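Local coordinates for protein 3-dehydroquinate dehydratase (Geobacillus kaustophilus, PDB 2YR1) that probably catalyses the cis-dehydration of 3-dehydroquinate to 3-dehydroshikimate, the third step of the chorismate pathway towards the aromatic amino acids, at residues Ala7-Arg11 / Asn12-Gly16; Asp130-Arg133 / Met134-Cys138; Val245-Val248 / Leu249-Gln253. All coordinates share one frame; numbering follows the deposited sequence.

Overall arrangement
All three contacts are local, each made within its own continuous piece of chain, and each is partly buried. Interaction 1 is a beta hairpin, whereas interactions 2 and 3 are turns of two outer helices, 127-137 and 242-256, on opposite sides of the chain's centre, with contact centres about 36 Å apart. The hairpin lies between them, its centre about 19 Å from that of interaction 2 and 20 Å from that of interaction 3. Chemistry follows place: the hairpin has one aliphatic face towards the barrel strands and an exposed lysine-tryptophan pair on the other; 130-138 combines charged surface residues with a buried threonine and arginine; 245-253 is largely aliphatic and also meets the second subunit.

Interaction 1. Residues Ala7-Arg11 / Asn12-Gly16; sequences AIKVR and NIWIG
Lys9 lays its aliphatic chain across the indole of Trp14, its non-hydrogen-bonded partner in the antiparallel hairpin of strands 8-10 and 13-15. CD does the touching: it stands 3.5 Å from the centroid of the five-membered ring of Trp14 and 15° off the ring normal, a CH-pi contact over the face. Lys9 starts with CG anti to the backbone N (chi1 -175°) and then bends at chi2, which brings CD in over the ring. In Trp14, CG set beside the backbone N (chi1 -80°) turns the indole towards strand 8-10, and its six-membered ring reaches back to Ala7, just before that strand, where CE3 meets Ala7 CB obliquely at 3.5 Å.

Ile8, Val10, Ile13 and Ile15 occupy the other face. There Val10 CG2 touches Ile15 CD1 at 4.0 Å, a diagonal contact between successive hydrogen-bonded pairs on this face. The backbone ladder fixes this register: Val10 N donates to Ile13 O at 2.8 Å, Ile15 N to Ile8 O at 2.9 Å, and each bond has its reciprocal. A type I' turn closes the strands, with Arg11 and Asn12 at its corners, both at positive phi; the Arg11 guanidinium leaves the hairpin for salt bridges with Glu78 and Asp116.

The aliphatic face rests on Trp141 and Leu48, at the starts of strands 141-148 and 48-52, so the hairpin covers the N-terminal end of the barrel. The chemistry is thus two-sided: apolar contacts seat the branched residues on the barrel, with Val10 and Ile15 buried, while the exposed side relies on a lysine methylene shielding an indole face.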
ATOM      1  N   ALA A   7     -12.011  18.641   6.306  1.00 23.09           N
ATOM      2  CA  ALA A   7     -12.787  17.563   6.892  1.00 18.98           C
ATOM      3  C   ALA A   7     -14.231  17.980   7.089  1.00 24.34           C
ATOM      4  O   ALA A   7     -14.540  19.162   7.203  1.00 21.93           O
ATOM      5  CB  ALA A   7     -12.183  17.134   8.215  1.00 17.62           C
ATOM      6  N   ILE A   8     -15.112  16.988   7.111  1.00 20.49           N
ATOM      7  CA  ILE A   8     -16.533  17.214   7.281  1.00 21.50           C
ATOM      8  C   ILE A   8     -17.012  16.409   8.480  1.00 22.09           C
ATOM      9  O   ILE A   8     -16.618  15.261   8.685  1.00 22.03           O
ATOM     10  CB  ILE A   8     -17.307  16.771   6.010  1.00 30.71           C
ATOM     11  CG1 ILE A   8     -17.116  17.802   4.891  1.00 28.64           C
ATOM     12  CG2 ILE A   8     -18.764  16.543   6.335  1.00 37.11           C
ATOM     13  CD1 ILE A   8     -17.727  19.130   5.160  1.00 31.22           C
ATOM     14  N   LYS A   9     -17.863  17.021   9.285  1.00 20.50           N
ATOM     15  CA  LYS A   9     -18.386  16.365  10.464  1.00 24.82           C
ATOM     16  C   LYS A   9     -19.756  15.761  10.157  1.00 23.37           C
ATOM     17  O   LYS A   9     -20.675  16.469   9.765  1.00 24.86           O
ATOM     18  CB  LYS A   9     -18.512  17.391  11.592  1.00 29.42           C
ATOM     19  CG  LYS A   9     -18.937  16.800  12.911  1.00 32.88           C
ATOM     20  CD  LYS A   9     -17.821  16.022  13.550  1.00 30.86           C
ATOM     21  CE  LYS A   9     -18.218  15.656  14.948  1.00 32.36           C
ATOM     22  NZ  LYS A   9     -18.709  16.875  15.661  1.00 34.17           N
ATOM     23  N   VAL A  10     -19.883  14.448  10.311  1.00 28.22           N
ATOM     24  CA  VAL A  10     -21.152  13.782  10.058  1.00 28.55           C
ATOM     25  C   VAL A  10     -21.486  13.032  11.338  1.00 26.46           C
ATOM     26  O   VAL A  10     -20.773  12.110  11.726  1.00 27.55           O
ATOM     27  CB  VAL A  10     -21.048  12.810   8.840  1.00 35.15           C
ATOM     28  CG1 VAL A  10     -22.390  12.119   8.582  1.00 35.29           C
ATOM     29  CG2 VAL A  10     -20.630  13.582   7.589  1.00 29.32           C
ATOM     30  N   ARG A  11     -22.542  13.484  12.020  1.00 25.58           N
ATOM     31  CA  ARG A  11     -23.018  12.891  13.273  1.00 28.08           C
ATOM     32  C   ARG A  11     -21.951  12.368  14.219  1.00 32.97           C
ATOM     33  O   ARG A  11     -21.958  11.166  14.500  1.00 42.68           O
ATOM     34  CB  ARG A  11     -23.930  11.682  13.029  1.00 32.76           C
ATOM     35  CG  ARG A  11     -25.104  11.823  12.113  1.00 34.37           C
ATOM     36  CD  ARG A  11     -25.760  10.449  12.038  1.00 35.54           C
ATOM     37  NE  ARG A  11     -26.414  10.084  13.290  1.00 34.90           N
ATOM     38  CZ  ARG A  11     -27.621  10.521  13.646  1.00 35.97           C
ATOM     39  NH1 ARG A  11     -28.291  11.321  12.837  1.00 29.82           N
ATOM     40  NH2 ARG A  11     -28.146  10.175  14.814  1.00 33.48           N
ATOM     41  N   ASN A  12     -21.050  13.199  14.721  1.00 29.55           N
ATOM     42  CA  ASN A  12     -20.038  12.676  15.650  1.00 38.20           C
ATOM     43  C   ASN A  12     -18.764  12.092  15.039  1.00 35.70           C
ATOM     44  O   ASN A  12     -17.801  11.839  15.756  1.00 30.09           O
ATOM     45  CB  ASN A  12     -20.649  11.600  16.545  1.00 42.58           C
ATOM     46  CG  ASN A  12     -20.705  12.008  17.981  1.00 47.23           C
ATOM     47  OD1 ASN A  12     -19.668  12.139  18.639  1.00 56.21           O
ATOM     48  ND2 ASN A  12     -21.914  12.211  18.491  1.00 39.49           N
ATOM     49  N   ILE A  13     -18.755  11.863  13.732  1.00 33.02           N
ATOM     50  CA  ILE A  13     -17.569  11.308  13.090  1.00 33.29           C
ATOM     51  C   ILE A  13     -17.025  12.304  12.059  1.00 33.09           C
ATOM     52  O   ILE A  13     -17.798  12.961  11.345  1.00 28.46           O
ATOM     53  CB  ILE A  13     -17.904   9.956  12.370  1.00 36.84           C
ATOM     54  CG1 ILE A  13     -16.727   8.988  12.473  1.00 39.49           C
ATOM     55  CG2 ILE A  13     -18.228  10.195  10.904  1.00 31.21           C
ATOM     56  CD1 ILE A  13     -16.569   8.376  13.835  1.00 44.28           C
ATOM     57  N   TRP A  14     -15.699  12.419  11.984  1.00 26.55           N
ATOM     58  CA  TRP A  14     -15.070  13.301  11.007  1.00 21.15           C
ATOM     59  C   TRP A  14     -14.622  12.477   9.794  1.00 18.23           C
ATOM     60  O   TRP A  14     -14.053  11.405   9.957  1.00 20.47           O
ATOM     61  CB  TRP A  14     -13.836  13.987  11.601  1.00 26.95           C
ATOM     62  CG  TRP A  14     -14.132  15.167  12.466  1.00 29.45           C
ATOM     63  CD1 TRP A  14     -14.197  15.194  13.832  1.00 28.84           C
ATOM     64  CD2 TRP A  14     -14.432  16.491  12.022  1.00 22.31           C
ATOM     65  NE1 TRP A  14     -14.518  16.454  14.261  1.00 27.41           N
ATOM     66  CE2 TRP A  14     -14.672  17.273  13.174  1.00 26.57           C
ATOM     67  CE3 TRP A  14     -14.529  17.095  10.761  1.00 18.89           C
ATOM     68  CZ2 TRP A  14     -15.003  18.633  13.105  1.00 21.24           C
ATOM     69  CZ3 TRP A  14     -14.857  18.445  10.691  1.00 22.05           C
ATOM     70  CH2 TRP A  14     -15.089  19.200  11.861  1.00 20.07           C
ATOM     71  N   ILE A  15     -14.896  12.973   8.587  1.00 20.45           N
ATOM     72  CA  ILE A  15     -14.472  12.299   7.347  1.00 19.92           C
ATOM     73  C   ILE A  15     -13.524  13.258   6.628  1.00 17.35           C
ATOM     74  O   ILE A  15     -13.902  14.396   6.293  1.00 19.22           O
ATOM     75  CB  ILE A  15     -15.640  12.017   6.366  1.00 19.45           C
ATOM     76  CG1 ILE A  15     -16.658  11.055   6.981  1.00 20.79           C
ATOM     77  CG2 ILE A  15     -15.091  11.415   5.067  1.00 17.18           C
ATOM     78  CD1 ILE A  15     -17.930  10.981   6.166  1.00 20.58           C
ATOM     79  N   GLY A  16     -12.304  12.802   6.384  1.00 18.63           N
ATOM     80  CA  GLY A  16     -11.337  13.646   5.703  1.00 16.28           C
ATOM     81  C   GLY A  16     -10.284  14.201   6.654  1.00 14.31           C
ATOM     82  O   GLY A  16      -9.431  14.975   6.249  1.00 16.38           O
TER

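Interaction 2. Residues Asp130-Arg133 / Met134-Cys138; sequences DVRR and MTEEC
Thr135 turns its hydroxyl back along the helix to Arg132, and OG1 donates to Arg132 O at 2.6 Å. The torsion accounts for this: OG1 sits between the backbone N and the carbonyl carbon (chi1 54°), over the preceding turn, and CG2 is set beside the backbone N, where it meets Val131 CG1 at 3.8 Å. Arg132 O also receives Glu136 N at 3.0 Å, the regular helical bond, so two good donors grip one carbonyl oxygen. With a valine in place of Thr135, Arg132 O would probably lose its hydroxyl donor and keep only the backbone N-H of Glu136 as a good partner.

Arg132 bends at chi2 and chi3, which folds its guanidinium forward along the helix. NH1 comes 3.0 Å from Thr135 OG1, but the angle is too poor for a hydrogen bond, and Glu136 OE2 stays 4.3 Å from Arg132 NH1, well out of the guanidinium plane, an electrostatic proximity at most. NH2 helps to position the group, with a salt bridge to Asp171 and a hydrogen bond to Gly169 O. On the exposed side Arg133 and Glu136 run side by side; their modelled salt bridge is implausibly short and its detail doubtful. On the buried side, towards helix 99-112, Met134 bends at chi3 and brings CE to within 3.7 Å of Asp130 OD1 and 4.2 Å of Val131 CG2.

In the second shell, Leu142 of strand 141-148 covers Val131, Arg132 and Thr135, while Ile106 and Glu107 of helix 99-112 touch Met134. Helix 127-137 thus packs on the barrel strand 141-148 and on helix 99-112, as the connecting helix of a beta-alpha-beta unit, strands 117-121 and 141-148, in the TIM barrel of type I dehydroquinases.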
ATOM      1  N   ASP A 130     -31.625  17.901  -9.031  1.00 46.75           N
ATOM      2  CA  ASP A 130     -32.853  17.418  -8.408  1.00 47.08           C
ATOM      3  C   ASP A 130     -32.531  16.777  -7.062  1.00 43.26           C
ATOM      4  O   ASP A 130     -33.031  17.203  -6.023  1.00 46.63           O
ATOM      5  CB  ASP A 130     -33.524  16.388  -9.316  1.00 53.77           C
ATOM      6  CG  ASP A 130     -35.013  16.262  -9.057  1.00 55.24           C
ATOM      7  OD1 ASP A 130     -35.417  16.236  -7.874  1.00 52.63           O
ATOM      8  OD2 ASP A 130     -35.774  16.180 -10.047  1.00 57.47           O
ATOM      9  N   VAL A 131     -31.688  15.753  -7.073  1.00 43.59           N
ATOM     10  CA  VAL A 131     -31.323  15.095  -5.820  1.00 38.44           C
ATOM     11  C   VAL A 131     -30.513  16.042  -4.934  1.00 33.42           C
ATOM     12  O   VAL A 131     -30.610  16.002  -3.705  1.00 34.13           O
ATOM     13  CB  VAL A 131     -30.519  13.812  -6.081  1.00 45.07           C
ATOM     14  CG1 VAL A 131     -29.810  13.380  -4.814  1.00 43.25           C
ATOM     15  CG2 VAL A 131     -31.460  12.708  -6.550  1.00 46.10           C
ATOM     16  N   ARG A 132     -29.734  16.909  -5.567  1.00 31.55           N
ATOM     17  CA  ARG A 132     -28.921  17.876  -4.845  1.00 34.90           C
ATOM     18  C   ARG A 132     -29.776  18.694  -3.865  1.00 37.61           C
ATOM     19  O   ARG A 132     -29.499  18.743  -2.668  1.00 39.32           O
ATOM     20  CB  ARG A 132     -28.233  18.819  -5.840  1.00 35.98           C
ATOM     21  CG  ARG A 132     -27.032  19.595  -5.303  1.00 34.82           C
ATOM     22  CD  ARG A 132     -27.010  19.639  -3.794  1.00 42.42           C
ATOM     23  NE  ARG A 132     -25.779  19.065  -3.275  1.00 45.92           N
ATOM     24  CZ  ARG A 132     -25.604  18.659  -2.020  1.00 43.54           C
ATOM     25  NH1 ARG A 132     -26.592  18.750  -1.141  1.00 37.02           N
ATOM     26  NH2 ARG A 132     -24.424  18.186  -1.643  1.00 39.48           N
ATOM     27  N   ARG A 133     -30.819  19.345  -4.361  1.00 43.46           N
ATOM     28  CA  ARG A 133     -31.631  20.150  -3.467  1.00 43.22           C
ATOM     29  C   ARG A 133     -32.443  19.297  -2.522  1.00 39.61           C
ATOM     30  O   ARG A 133     -32.668  19.652  -1.370  1.00 42.60           O
ATOM     31  CB  ARG A 133     -32.491  21.124  -4.279  1.00 49.27           C
ATOM     32  CG  ARG A 133     -31.623  22.253  -4.872  1.00 54.92           C
ATOM     33  CD  ARG A 133     -30.421  22.527  -3.928  1.00 57.10           C
ATOM     34  NE  ARG A 133     -29.413  23.441  -4.463  1.00 58.90           N
ATOM     35  CZ  ARG A 133     -28.141  23.457  -4.061  1.00 58.58           C
ATOM     36  NH1 ARG A 133     -27.730  22.606  -3.129  1.00 51.90           N
ATOM     37  NH2 ARG A 133     -27.283  24.322  -4.587  1.00 50.96           N
ATOM     38  N   MET A 134     -32.831  18.132  -3.006  1.00 41.61           N
ATOM     39  CA  MET A 134     -33.591  17.193  -2.221  1.00 40.18           C
ATOM     40  C   MET A 134     -32.793  16.866  -0.960  1.00 38.79           C
ATOM     41  O   MET A 134     -33.341  16.792   0.141  1.00 32.71           O
ATOM     42  CB  MET A 134     -33.803  15.947  -3.072  1.00 46.84           C
ATOM     43  CG  MET A 134     -34.686  14.886  -2.496  1.00 48.09           C
ATOM     44  SD  MET A 134     -34.424  13.402  -3.492  1.00 44.17           S
ATOM     45  CE  MET A 134     -35.219  13.874  -5.049  1.00 46.79           C
ATOM     46  N   THR A 135     -31.482  16.697  -1.121  1.00 38.75           N
ATOM     47  CA  THR A 135     -30.622  16.352   0.007  1.00 31.21           C
ATOM     48  C   THR A 135     -30.300  17.528   0.912  1.00 32.32           C
ATOM     49  O   THR A 135     -30.308  17.398   2.137  1.00 31.63           O
ATOM     50  CB  THR A 135     -29.297  15.717  -0.470  1.00 32.13           C
ATOM     51  OG1 THR A 135     -28.664  16.580  -1.422  1.00 30.78           O
ATOM     52  CG2 THR A 135     -29.566  14.356  -1.123  1.00 25.41           C
ATOM     53  N   GLU A 136     -30.035  18.683   0.319  1.00 34.60           N
ATOM     54  CA  GLU A 136     -29.707  19.838   1.135  1.00 41.72           C
ATOM     55  C   GLU A 136     -30.839  20.233   2.091  1.00 38.31           C
ATOM     56  O   GLU A 136     -30.583  20.601   3.235  1.00 40.10           O
ATOM     57  CB  GLU A 136     -29.305  21.014   0.246  1.00 41.96           C
ATOM     58  CG  GLU A 136     -28.595  22.108   1.016  1.00 48.02           C
ATOM     59  CD  GLU A 136     -27.464  22.741   0.222  1.00 56.52           C
ATOM     60  OE1 GLU A 136     -27.739  23.325  -0.848  1.00 56.83           O
ATOM     61  OE2 GLU A 136     -26.296  22.649   0.667  1.00 56.47           O
ATOM     62  N   GLU A 137     -32.083  20.126   1.638  1.00 40.75           N
ATOM     63  CA  GLU A 137     -33.226  20.463   2.479  1.00 42.19           C
ATOM     64  C   GLU A 137     -33.247  19.671   3.783  1.00 42.14           C
ATOM     65  O   GLU A 137     -33.550  20.210   4.850  1.00 37.43           O
ATOM     66  CB  GLU A 137     -34.538  20.166   1.767  1.00 48.35           C
ATOM     67  CG  GLU A 137     -34.737  20.814   0.430  1.00 51.66           C
ATOM     68  CD  GLU A 137     -36.192  20.761   0.033  1.00 55.64           C
ATOM     69  OE1 GLU A 137     -36.804  19.679   0.188  1.00 51.74           O
ATOM     70  OE2 GLU A 137     -36.725  21.792  -0.422  1.00 57.58           O
ATOM     71  N   CYS A 138     -32.934  18.384   3.690  1.00 41.60           N
ATOM     72  CA  CYS A 138     -32.964  17.518   4.861  1.00 42.84           C
ATOM     73  C   CYS A 138     -31.640  17.406   5.587  1.00 44.77           C
ATOM     74  O   CYS A 138     -31.473  16.538   6.453  1.00 44.84           O
ATOM     75  CB  CYS A 138     -33.453  16.133   4.452  1.00 44.35           C
ATOM     76  SG  CYS A 138     -34.889  16.212   3.350  1.00 55.39           S
TER

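Interaction 3. Residues Val245-Val248 / Leu249-Gln253; sequences VRTV and LSILQ
Leu249 and Val245, one turn apart on helix 242-256, lie side by side with their side chains pointing the same way, and Leu249 CD1 meets Val245 CG1 at 3.8 Å. Leu249 holds CG beside its backbone N (chi1 -69°), which leans the branch back over the previous turn until CG is 3.2 Å from Val245 O. That same oxygen accepts Leu249 N at 2.9 Å; Leu249 therefore meets Val245 both by a backbone hydrogen bond and by methyl packing.

Val248 takes part differently. Its side chain is directed away from the next turn, and the contact with that turn runs mainly through its backbone: Leu252 N donates to Val248 O at 2.7 Å with an N-H...O angle of 169°, a short and nearly straight bond. Leu252 CB lies 3.2 Å from Val248 O.

Thr247 adds a smaller patch, its CG2 reaching Ile251 CD1 at 4.2 Å, while its hydroxyl turns back to Asp243 O. On the exposed flank Ser250 binds Arg246 O twice, through N and through OG, each at 3.0 Å and from opposite faces of the carbonyl plane; the hydroxyl, set beside the serine's own N, thus supplements the ordinary helical bond.

These side chains divide among several neighbours. Val245 and Leu249 pack on Ile22 of strand 21-26, and Trp220 covers Leu249 and Leu252. Across the dimer interface Thr247 meets Thr247 of the second subunit, and Val248 meets its Ile251. Within the chain Val245 and Val248 rest on Leu217 of helix 213-218, placing helix 242-256 between the first barrel strand, that short helix and the partner subunit.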
ATOM      1  N   VAL A 245      -8.712  -4.875   8.318  1.00 26.09           N
ATOM      2  CA  VAL A 245      -8.479  -3.511   7.854  1.00 20.85           C
ATOM      3  C   VAL A 245      -7.916  -2.675   9.006  1.00 25.59           C
ATOM      4  O   VAL A 245      -6.929  -1.951   8.835  1.00 21.19           O
ATOM      5  CB  VAL A 245      -9.779  -2.875   7.329  1.00 19.17           C
ATOM      6  CG1 VAL A 245      -9.555  -1.420   7.007  1.00 16.66           C
ATOM      7  CG2 VAL A 245     -10.218  -3.597   6.056  1.00 17.62           C
ATOM      8  N   ARG A 246      -8.540  -2.794  10.183  1.00 25.85           N
ATOM      9  CA  ARG A 246      -8.107  -2.073  11.391  1.00 28.86           C
ATOM     10  C   ARG A 246      -6.659  -2.422  11.757  1.00 22.39           C
ATOM     11  O   ARG A 246      -5.865  -1.551  12.102  1.00 21.74           O
ATOM     12  CB  ARG A 246      -9.004  -2.430  12.595  1.00 26.88           C
ATOM     13  CG  ARG A 246     -10.461  -1.998  12.483  1.00 39.20           C
ATOM     14  CD  ARG A 246     -11.254  -2.539  13.677  1.00 44.07           C
ATOM     15  NE  ARG A 246     -12.661  -2.142  13.685  1.00 48.08           N
ATOM     16  CZ  ARG A 246     -13.069  -0.878  13.672  1.00 50.49           C
ATOM     17  NH1 ARG A 246     -12.171   0.105  13.640  1.00 44.73           N
ATOM     18  NH2 ARG A 246     -14.367  -0.595  13.711  1.00 44.77           N
ATOM     19  N   THR A 247      -6.332  -3.703  11.690  1.00 22.36           N
ATOM     20  CA  THR A 247      -4.979  -4.169  12.006  1.00 24.93           C
ATOM     21  C   THR A 247      -3.947  -3.411  11.167  1.00 23.75           C
ATOM     22  O   THR A 247      -2.996  -2.824  11.696  1.00 25.27           O
ATOM     23  CB  THR A 247      -4.836  -5.684  11.704  1.00 20.77           C
ATOM     24  OG1 THR A 247      -5.696  -6.423  12.574  1.00 31.50           O
ATOM     25  CG2 THR A 247      -3.396  -6.152  11.891  1.00 22.79           C
ATOM     26  N   VAL A 248      -4.140  -3.430   9.853  1.00 18.42           N
ATOM     27  CA  VAL A 248      -3.209  -2.766   8.932  1.00 22.26           C
ATOM     28  C   VAL A 248      -3.188  -1.252   9.094  1.00 21.22           C
ATOM     29  O   VAL A 248      -2.116  -0.619   9.091  1.00 22.45           O
ATOM     30  CB  VAL A 248      -3.555  -3.145   7.460  1.00 13.70           C
ATOM     31  CG1 VAL A 248      -2.681  -2.401   6.499  1.00 14.60           C
ATOM     32  CG2 VAL A 248      -3.385  -4.664   7.277  1.00 19.00           C
ATOM     33  N   LEU A 249      -4.366  -0.655   9.235  1.00 22.13           N
ATOM     34  CA  LEU A 249      -4.424   0.792   9.379  1.00 22.63           C
ATOM     35  C   LEU A 249      -3.628   1.262  10.569  1.00 18.59           C
ATOM     36  O   LEU A 249      -2.935   2.267  10.483  1.00 23.74           O
ATOM     37  CB  LEU A 249      -5.863   1.278   9.535  1.00 22.98           C
ATOM     38  CG  LEU A 249      -6.762   1.158   8.305  1.00 25.89           C
ATOM     39  CD1 LEU A 249      -8.146   1.735   8.639  1.00 25.99           C
ATOM     40  CD2 LEU A 249      -6.127   1.909   7.136  1.00 27.23           C
ATOM     41  N   SER A 250      -3.743   0.548  11.685  1.00 23.46           N
ATOM     42  CA  SER A 250      -3.037   0.934  12.897  1.00 26.94           C
ATOM     43  C   SER A 250      -1.524   0.877  12.692  1.00 24.36           C
ATOM     44  O   SER A 250      -0.804   1.798  13.072  1.00 21.15           O
ATOM     45  CB  SER A 250      -3.464   0.038  14.057  1.00 35.08           C
ATOM     46  OG  SER A 250      -4.849   0.217  14.323  1.00 47.64           O
ATOM     47  N   ILE A 251      -1.054  -0.187  12.061  1.00 19.92           N
ATOM     48  CA  ILE A 251       0.372  -0.332  11.799  1.00 24.76           C
ATOM     49  C   ILE A 251       0.805   0.740  10.802  1.00 22.76           C
ATOM     50  O   ILE A 251       1.743   1.487  11.042  1.00 23.66           O
ATOM     51  CB  ILE A 251       0.661  -1.724  11.236  1.00 23.14           C
ATOM     52  CG1 ILE A 251       0.371  -2.757  12.327  1.00 24.79           C
ATOM     53  CG2 ILE A 251       2.104  -1.800  10.725  1.00 26.47           C
ATOM     54  CD1 ILE A 251       0.351  -4.173  11.848  1.00 29.51           C
ATOM     55  N   LEU A 252       0.085   0.835   9.696  1.00 22.63           N
ATOM     56  CA  LEU A 252       0.411   1.818   8.682  1.00 24.14           C
ATOM     57  C   LEU A 252       0.410   3.220   9.282  1.00 26.60           C
ATOM     58  O   LEU A 252       1.273   4.024   8.963  1.00 23.12           O
ATOM     59  CB  LEU A 252      -0.598   1.728   7.531  1.00 22.27           C
ATOM     60  CG  LEU A 252      -0.225   2.346   6.185  1.00 25.78           C
ATOM     61  CD1 LEU A 252       1.154   1.836   5.724  1.00 17.62           C
ATOM     62  CD2 LEU A 252      -1.319   1.987   5.170  1.00 17.35           C
ATOM     63  N   GLN A 253      -0.546   3.499  10.170  1.00 23.25           N
ATOM     64  CA  GLN A 253      -0.648   4.815  10.773  1.00 23.39           C
ATOM     65  C   GLN A 253       0.472   5.184  11.726  1.00 31.45           C
ATOM     66  O   GLN A 253       0.972   6.315  11.687  1.00 32.13           O
ATOM     67  CB  GLN A 253      -1.996   4.977  11.474  1.00 29.65           C
ATOM     68  CG  GLN A 253      -3.116   5.242  10.491  1.00 29.19           C
ATOM     69  CD  GLN A 253      -4.396   5.668  11.152  1.00 33.92           C
ATOM     70  OE1 GLN A 253      -5.126   4.848  11.714  1.00 37.97           O
ATOM     71  NE2 GLN A 253      -4.681   6.964  11.095  1.00 37.93           N
TER